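Local coordinates for protein 2,4-dihydroxyhept-2-ene-1,7-dioic acid aldolase (Kordia algicida OT-1, PDB 6BDE) that binds heme b and probably senses nitric oxide in bacterial signaling, at residues L162-I165 and E171-F174; L10-D15 and L67-E72; N54-A57 and S62-D65. The protein carries 1 engineered substitution. All coordinates share one frame; numbering follows the deposited sequence.

Interaction 1. Residues L162-I165 and E171-F174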
loop_
_atom_site.group_PDB
_atom_site.type_symbol
_atom_site.label_atom_id
_atom_site.label_comp_id
_atom_site.label_asym_id
_atom_site.label_seq_id
_atom_site.Cartn_x
_atom_site.Cartn_y
_atom_site.Cartn_z
ATOM N N LEU A 162 5.393 -13.489 -1.410
ATOM C CA LEU A 162 6.377 -12.506 -0.982
ATOM C C LEU A 162 7.580 -13.219 -0.383
ATOM O O LEU A 162 7.430 -14.045 0.524
ATOM C CB LEU A 162 5.781 -11.532 0.037
ATOM C CG LEU A 162 5.061 -10.290 -0.500
ATOM C CD1 LEU A 162 3.809 -10.665 -1.284
ATOM C CD2 LEU A 162 4.724 -9.333 0.635
ATOM N N GLU A 163 8.768 -12.901 -0.891
ATOM C CA GLU A 163 10.025 -13.445 -0.386
ATOM C C GLU A 163 10.871 -12.286 0.121
ATOM O O GLU A 163 11.314 -11.445 -0.668
ATOM C CB GLU A 163 10.767 -14.229 -1.469
ATOM C CG GLU A 163 10.000 -15.413 -2.029
ATOM C CD GLU A 163 10.841 -16.250 -2.973
ATOM O OE1 GLU A 163 11.992 -15.852 -3.255
ATOM O OE2 GLU A 163 10.353 -17.302 -3.436
ATOM N N LYS A 164 11.091 -12.240 1.433
ATOM C CA LYS A 164 11.893 -11.182 2.037
ATOM C C LYS A 164 13.366 -11.461 1.768
ATOM O O LYS A 164 13.949 -12.377 2.356
ATOM C CB LYS A 164 11.617 -11.088 3.535
ATOM C CG LYS A 164 10.192 -10.693 3.885
ATOM C CD LYS A 164 10.036 -10.477 5.382
ATOM C CE LYS A 164 8.577 -10.320 5.770
ATOM N NZ LYS A 164 8.385 -10.403 7.244
ATOM N N ILE A 165 13.969 -10.676 0.873
ATOM C CA ILE A 165 15.402 -10.806 0.633
ATOM C C ILE A 165 16.186 -10.257 1.818
ATOM O O ILE A 165 17.164 -10.865 2.270
ATOM C CB ILE A 165 15.791 -10.110 -0.684
ATOM C CG1 ILE A 165 14.836 -10.521 -1.808
ATOM C CG2 ILE A 165 17.225 -10.444 -1.054
ATOM C CD1 ILE A 165 14.746 -12.020 -2.022
ATOM N N GLU A 171 13.609 -5.207 1.278
ATOM C CA GLU A 171 13.771 -5.741 -0.073
ATOM C C GLU A 171 12.956 -7.022 -0.154
ATOM O O GLU A 171 13.271 -8.003 0.528
ATOM C CB GLU A 171 15.239 -6.001 -0.411
ATOM C CG GLU A 171 15.451 -6.463 -1.845
ATOM C CD GLU A 171 16.892 -6.827 -2.140
ATOM O OE1 GLU A 171 17.769 -6.518 -1.306
ATOM O OE2 GLU A 171 17.146 -7.424 -3.206
ATOM N N VAL A 172 11.906 -7.012 -0.971
ATOM C CA VAL A 172 10.952 -8.112 -1.047
ATOM C C VAL A 172 10.725 -8.464 -2.510
ATOM O O VAL A 172 10.443 -7.583 -3.329
ATOM C CB VAL A 172 9.616 -7.756 -0.368
ATOM C CG1 VAL A 172 8.656 -8.936 -0.427
ATOM C CG2 VAL A 172 9.844 -7.319 1.073
ATOM N N LYS A 173 10.839 -9.750 -2.834
ATOM C CA LYS A 173 10.537 -10.245 -4.170
ATOM C C LYS A 173 9.063 -10.629 -4.239
ATOM O O LYS A 173 8.603 -11.479 -3.470
ATOM C CB LYS A 173 11.420 -11.440 -4.522
ATOM C CG LYS A 173 11.202 -11.977 -5.930
ATOM C CD LYS A 173 11.807 -13.361 -6.096
ATOM C CE LYS A 173 12.632 -13.458 -7.369
ATOM N NZ LYS A 173 13.215 -14.815 -7.556
ATOM N N PHE A 174 8.328 -10.002 -5.154
ATOM C CA PHE A 174 6.924 -10.313 -5.390
ATOM C C PHE A 174 6.826 -11.281 -6.562
ATOM O O PHE A 174 7.284 -10.969 -7.667
ATOM C CB PHE A 174 6.122 -9.046 -5.685
ATOM C CG PHE A 174 5.755 -8.252 -4.463
ATOM C CD1 PHE A 174 6.707 -7.503 -3.792
ATOM C CD2 PHE A 174 4.452 -8.242 -3.995
ATOM C CE1 PHE A 174 6.366 -6.766 -2.672
ATOM C CE2 PHE A 174 4.105 -7.507 -2.878
ATOM C CZ PHE A 174 5.063 -6.769 -2.214
#
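In both Leu162 (chi1 -87°) and Phe174 (chi1 -79°), CG lies beside the backbone N and opposite the carbonyl carbon; the antiparallel pairing puts both side chains on one face of the sheet, and these torsions lean Leu162 over the Phe174 ring. Leu162 CG sits over one ring face, 4.0 Å from the Phe174 centroid, in a CH-pi contact. Leu162 CD1 comes to 3.5 Å from Phe174 CE2, and Val172, two residues back on the same face, brings CG1 against Leu162 CG. Glu163 and Lys173 form the hydrogen-bonded pair, with Glu163 N to Lys173 O at 2.9 Å and Lys173 N to Glu163 O at 2.8 Å. The bond from Ile165 N to Glu171 O, also 2.8 Å, is bent, with an N-H...O angle of 132°. Here Ile165 CB packs against Glu171 CG at 3.8 Å. Replacing Glu171 by alanine is likely to strip away the CG and carboxylate that cover Ile165 CB and CG2, leaving a gap beside them. Beyond the contact, Phe174 packs on the heme-binding Tyr133. The chemistry is divided: backbone bonds set the register, apolar packing covers the Phe174 face, and Glu163 OE1 and Lys173 NZ, 4.6 Å apart, probably attract only loosely.

Interaction 2. Residues L10-D15 and L67-E72. Engineered in segment 67-72: Gly71 (natural residue Ala).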
loop_
_atom_site.group_PDB
_atom_site.type_symbol
_atom_site.label_atom_id
_atom_site.label_comp_id
_atom_site.label_asym_id
_atom_site.label_seq_id
_atom_site.Cartn_x
_atom_site.Cartn_y
_atom_site.Cartn_z
ATOM N N LEU A 10 -5.859 6.871 9.686
ATOM C CA LEU A 10 -6.577 7.104 10.933
ATOM C C LEU A 10 -8.086 7.057 10.731
ATOM O O LEU A 10 -8.822 6.702 11.657
ATOM C CB LEU A 10 -6.153 8.439 11.542
ATOM C CG LEU A 10 -4.664 8.551 11.886
ATOM C CD1 LEU A 10 -4.335 9.943 12.402
ATOM C CD2 LEU A 10 -4.261 7.484 12.896
ATOM N N ASP A 11 -8.564 7.410 9.535
ATOM C CA ASP A 11 -9.973 7.201 9.216
ATOM C C ASP A 11 -10.329 5.722 9.283
ATOM O O ASP A 11 -11.380 5.350 9.816
ATOM C CB ASP A 11 -10.292 7.763 7.830
ATOM C CG ASP A 11 -10.515 9.261 7.842
ATOM O OD1 ASP A 11 -10.567 9.846 8.944
ATOM O OD2 ASP A 11 -10.639 9.855 6.750
ATOM N N LEU A 12 -9.456 4.863 8.750
ATOM C CA LEU A 12 -9.704 3.427 8.789
ATOM C C LEU A 12 -9.616 2.888 10.211
ATOM O O LEU A 12 -10.365 1.977 10.582
ATOM C CB LEU A 12 -8.715 2.706 7.874
ATOM C CG LEU A 12 -8.999 1.235 7.569
ATOM C CD1 LEU A 12 -10.422 1.060 7.063
ATOM C CD2 LEU A 12 -7.999 0.702 6.560
ATOM N N VAL A 13 -8.704 3.434 11.019
ATOM C CA VAL A 13 -8.605 3.019 12.416
ATOM C C VAL A 13 -9.878 3.390 13.169
ATOM O O VAL A 13 -10.398 2.602 13.967
ATOM C CB VAL A 13 -7.357 3.637 13.073
ATOM C CG1 VAL A 13 -7.295 3.271 14.547
ATOM C CG2 VAL A 13 -6.098 3.179 12.353
ATOM N N GLU A 14 -10.396 4.595 12.926
ATOM C CA GLU A 14 -11.666 4.992 13.526
ATOM C C GLU A 14 -12.804 4.107 13.035
ATOM O O GLU A 14 -13.690 3.731 13.813
ATOM C CB GLU A 14 -11.953 6.462 13.216
ATOM C CG GLU A 14 -13.431 6.804 13.112
ATOM C CD GLU A 14 -13.745 8.212 13.573
ATOM O OE1 GLU A 14 -14.785 8.401 14.235
ATOM O OE2 GLU A 14 -12.955 9.132 13.269
ATOM N N ASP A 15 -12.787 3.753 11.748
ATOM C CA ASP A 15 -13.858 2.942 11.183
ATOM C C ASP A 15 -13.860 1.531 11.761
ATOM O O ASP A 15 -14.927 0.964 12.024
ATOM C CB ASP A 15 -13.727 2.900 9.660
ATOM C CG ASP A 15 -14.587 1.824 9.024
ATOM O OD1 ASP A 15 -15.633 1.470 9.603
ATOM O OD2 ASP A 15 -14.208 1.327 7.941
ATOM N N LEU A 67 -1.450 -3.309 7.495
ATOM C CA LEU A 67 -1.054 -2.648 6.257
ATOM C C LEU A 67 -1.724 -3.277 5.042
ATOM O O LEU A 67 -2.012 -2.574 4.066
ATOM C CB LEU A 67 0.467 -2.683 6.105
ATOM C CG LEU A 67 1.248 -1.684 6.962
ATOM C CD1 LEU A 67 2.744 -1.844 6.747
ATOM C CD2 LEU A 67 0.807 -0.260 6.661
ATOM N N LEU A 68 -1.975 -4.587 5.077
ATOM C CA LEU A 68 -2.707 -5.228 3.988
ATOM C C LEU A 68 -4.114 -4.654 3.880
ATOM O O LEU A 68 -4.559 -4.268 2.793
ATOM C CB LEU A 68 -2.750 -6.743 4.203
ATOM C CG LEU A 68 -3.150 -7.630 3.018
ATOM C CD1 LEU A 68 -2.534 -9.012 3.164
ATOM C CD2 LEU A 68 -4.664 -7.740 2.862
ATOM N N THR A 69 -4.830 -4.595 5.006
ATOM C CA THR A 69 -6.177 -4.032 5.004
ATOM C C THR A 69 -6.164 -2.573 4.564
ATOM O O THR A 69 -7.038 -2.137 3.807
ATOM C CB THR A 69 -6.801 -4.169 6.394
ATOM O OG1 THR A 69 -6.913 -5.558 6.733
ATOM C CG2 THR A 69 -8.184 -3.536 6.428
ATOM N N TYR A 70 -5.171 -1.805 5.020
ATOM C CA TYR A 70 -5.079 -0.407 4.611
ATOM C C TYR A 70 -4.765 -0.284 3.125
ATOM O O TYR A 70 -5.343 0.563 2.432
ATOM C CB TYR A 70 -4.024 0.319 5.444
ATOM C CG TYR A 70 -3.899 1.788 5.109
ATOM C CD1 TYR A 70 -5.025 2.557 4.846
ATOM C CD2 TYR A 70 -2.657 2.405 5.055
ATOM C CE1 TYR A 70 -4.919 3.897 4.536
ATOM C CE2 TYR A 70 -2.541 3.747 4.746
ATOM C CZ TYR A 70 -3.675 4.487 4.488
ATOM O OH TYR A 70 -3.569 5.824 4.180
ATOM N N GLY A 71 -3.853 -1.116 2.618
ATOM C CA GLY A 71 -3.534 -1.071 1.199
ATOM C C GLY A 71 -4.732 -1.374 0.321
ATOM O O GLY A 71 -4.913 -0.760 -0.734
ATOM N N GLU A 72 -5.568 -2.324 0.742
ATOM C CA GLU A 72 -6.794 -2.600 0.002
ATOM C C GLU A 72 -7.750 -1.417 0.065
ATOM O O GLU A 72 -8.409 -1.090 -0.929
ATOM C CB GLU A 72 -7.460 -3.865 0.542
ATOM C CG GLU A 72 -6.633 -5.125 0.350
ATOM C CD GLU A 72 -7.432 -6.394 0.568
ATOM O OE1 GLU A 72 -8.494 -6.329 1.222
ATOM O OE2 GLU A 72 -6.996 -7.459 0.080
#
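The Tyr70 ring is approached obliquely by one methyl of Leu12, CD2, which lies 3.9 Å from Tyr70 CD1; beyond the two segments the ring of Phe142 meets it with the planes inclined at about 45°, and the hydroxyl makes a weak hydrogen bond to Ile5 O. The same Leu12 methyl does nearly all the touching. Leu12 CD2 comes to 3.7 Å from Tyr70 CA, in the helix backbone, and to 4.1 Å from Tyr70 CB. Leu12 CD2 also touches Thr69, at 4.1 Å from Thr69 O and 4.2 Å from Thr69 CG2. Leu12 CB already points to helix 63-81, and CG swung opposite the backbone N (chi1 -168°) carries CD2 on to Tyr70. No polar bond joins the segments; the Thr69 hydroxyl bonds to Asp65 O within its own helix. The patch is small, 116 Å² summed over both sides, and the closest CA atoms, those of Leu12 and Tyr70, are 7.3 Å apart. Within segment 10-15, Leu12 alone makes the contact. Gly71, an engineered replacement of the natural alanine, follows Tyr70 directly. It keeps the helical bond from Gly71 N to Leu67 O at 2.8 Å, and a CB here would point away from segment 10-15. The arrangement belongs to the helical part of the H-NOX fold, where helix 63-81 carries the glycine-hinge position and the side chain of Tyr70 is about 8 Å from the bound heme.

Interaction 3. Residues N54-A57 and S62-D65; sequences NLSA and SIDD
Ser56 and Ile63 make the closest side-chain approach, with Ser56 CB 3.7 Å from Ile63 CG1. Ser56 OG lies 3.6 Å from Ile63 N, beside the start of helix 63-81, with no hydrogen bond between them; Ser56 OG is also 3.7 Å from Ser62 CA. Its position follows from chi1 of -176°, which places OG opposite the backbone N and turns it toward the chain that comes back from the turn. The polar partner that holds it there is Val61 O, just ahead of Ser62, so this hydroxyl ties helix 45-59 to the connecting loop while its CB faces the isoleucine. Backbones are close at this point, Ser56 CA and Ser62 CA being 5.5 Å apart. The motif is a short helix-loop-helix connection within the H-NOX fold, and its second helix begins with a classical N-cap. Ser62 OG accepts from Asp65 N at 3.1 Å, in a nearly straight bond with an N-H...O angle of 164°, and thereby satisfies one of the amides of the first helical turn. Asp64 and Asp65 carry carboxylates in this same turn, where negative charge would probably be stabilised by the helix N-terminus. Further out, Leu66, the next residue of helix 63-81, touches both Ser56 and Leu55. Leu55 in turn is packed against Phe9 and Val13 of helix 3-17 and Met21 and Ile25 of helix 19-27, so helix 45-59 packs here on both of those helices. Asn54 ND2 bonds to Ser29 OG, while Asp64, one residue beyond Ile63, touches His140 and His141 at the start of helix 140-153.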
loop_
_atom_site.group_PDB
_atom_site.type_symbol
_atom_site.label_atom_id
_atom_site.label_comp_id
_atom_site.label_asym_id
_atom_site.label_seq_id
_atom_site.Cartn_x
_atom_site.Cartn_y
_atom_site.Cartn_z
ATOM N N ASN A 54 1.977 0.850 17.673
ATOM C CA ASN A 54 1.089 0.975 18.824
ATOM C C ASN A 54 -0.278 0.372 18.535
ATOM O O ASN A 54 -0.895 -0.234 19.419
ATOM C CB ASN A 54 0.959 2.442 19.230
ATOM C CG ASN A 54 2.169 2.944 19.993
ATOM O OD1 ASN A 54 2.668 2.274 20.897
ATOM N ND2 ASN A 54 2.648 4.129 19.633
ATOM N N LEU A 55 -0.771 0.528 17.302
ATOM C CA LEU A 55 -2.033 -0.102 16.928
ATOM C C LEU A 55 -1.918 -1.620 16.965
ATOM O O LEU A 55 -2.844 -2.311 17.407
ATOM C CB LEU A 55 -2.466 0.370 15.540
ATOM C CG LEU A 55 -3.812 -0.150 15.028
ATOM C CD1 LEU A 55 -4.956 0.433 15.837
ATOM C CD2 LEU A 55 -3.984 0.163 13.550
ATOM N N SER A 56 -0.784 -2.156 16.509
ATOM C CA SER A 56 -0.590 -3.602 16.517
ATOM C C SER A 56 -0.548 -4.147 17.938
ATOM O O SER A 56 -1.120 -5.206 18.222
ATOM C CB SER A 56 0.690 -3.962 15.765
ATOM O OG SER A 56 0.854 -5.367 15.683
ATOM N N ALA A 57 0.124 -3.438 18.846
ATOM C CA ALA A 57 0.194 -3.892 20.231
ATOM C C ALA A 57 -1.166 -3.803 20.912
ATOM O O ALA A 57 -1.523 -4.675 21.715
ATOM C CB ALA A 57 1.233 -3.078 21.000
ATOM N N SER A 62 -1.339 -8.062 13.563
ATOM C CA SER A 62 0.017 -7.833 13.085
ATOM C C SER A 62 0.077 -6.600 12.191
ATOM O O SER A 62 -0.913 -6.204 11.568
ATOM C CB SER A 62 0.527 -9.051 12.317
ATOM O OG SER A 62 -0.091 -9.146 11.045
ATOM N N ILE A 63 1.262 -5.986 12.134
ATOM C CA ILE A 63 1.464 -4.848 11.242
ATOM C C ILE A 63 1.254 -5.269 9.794
ATOM O O ILE A 63 0.728 -4.503 8.978
ATOM C CB ILE A 63 2.862 -4.238 11.466
ATOM C CG1 ILE A 63 2.973 -3.668 12.881
ATOM C CG2 ILE A 63 3.154 -3.156 10.434
ATOM C CD1 ILE A 63 4.302 -3.004 13.171
ATOM N N ASP A 64 1.650 -6.501 9.460
ATOM C CA ASP A 64 1.402 -7.051 8.131
ATOM C C ASP A 64 -0.075 -6.954 7.761
ATOM O O ASP A 64 -0.437 -6.400 6.717
ATOM C CB ASP A 64 1.862 -8.510 8.077
ATOM C CG ASP A 64 3.341 -8.650 7.792
ATOM O OD1 ASP A 64 4.020 -7.617 7.626
ATOM O OD2 ASP A 64 3.824 -9.801 7.736
ATOM N N ASP A 65 -0.944 -7.487 8.624
ATOM C CA ASP A 65 -2.370 -7.530 8.319
ATOM C C ASP A 65 -2.988 -6.137 8.340
ATOM O O ASP A 65 -3.902 -5.847 7.558
ATOM C CB ASP A 65 -3.084 -8.448 9.309
ATOM C CG ASP A 65 -2.875 -9.915 8.997
ATOM O OD1 ASP A 65 -2.082 -10.225 8.083
ATOM O OD2 ASP A 65 -3.497 -10.758 9.673
#

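In the fold
Along the chain, interaction 3 is nested inside the loop that interaction 2 closes, and interaction 1 follows later, in series. Interactions 2 and 3 share helix 63-81, about 11 Å apart centre to centre, and they touch where Val13 CG2 meets Leu55 CD2 at 3.9 Å. Interaction 1 lies in the antiparallel sheet, about 23 Å centre to centre from interaction 2, on the opposite side of the chain's centre, and about 20 Å from interaction 3. Helix 140-153 is touched by Leu162 and Phe174 of the hairpin, by Leu68, and by Asp64. Helix 63-81, touching helix 3-17, helix 45-59 and helix 140-153, thus joins the N-terminal helices to the helix that packs on the hairpin.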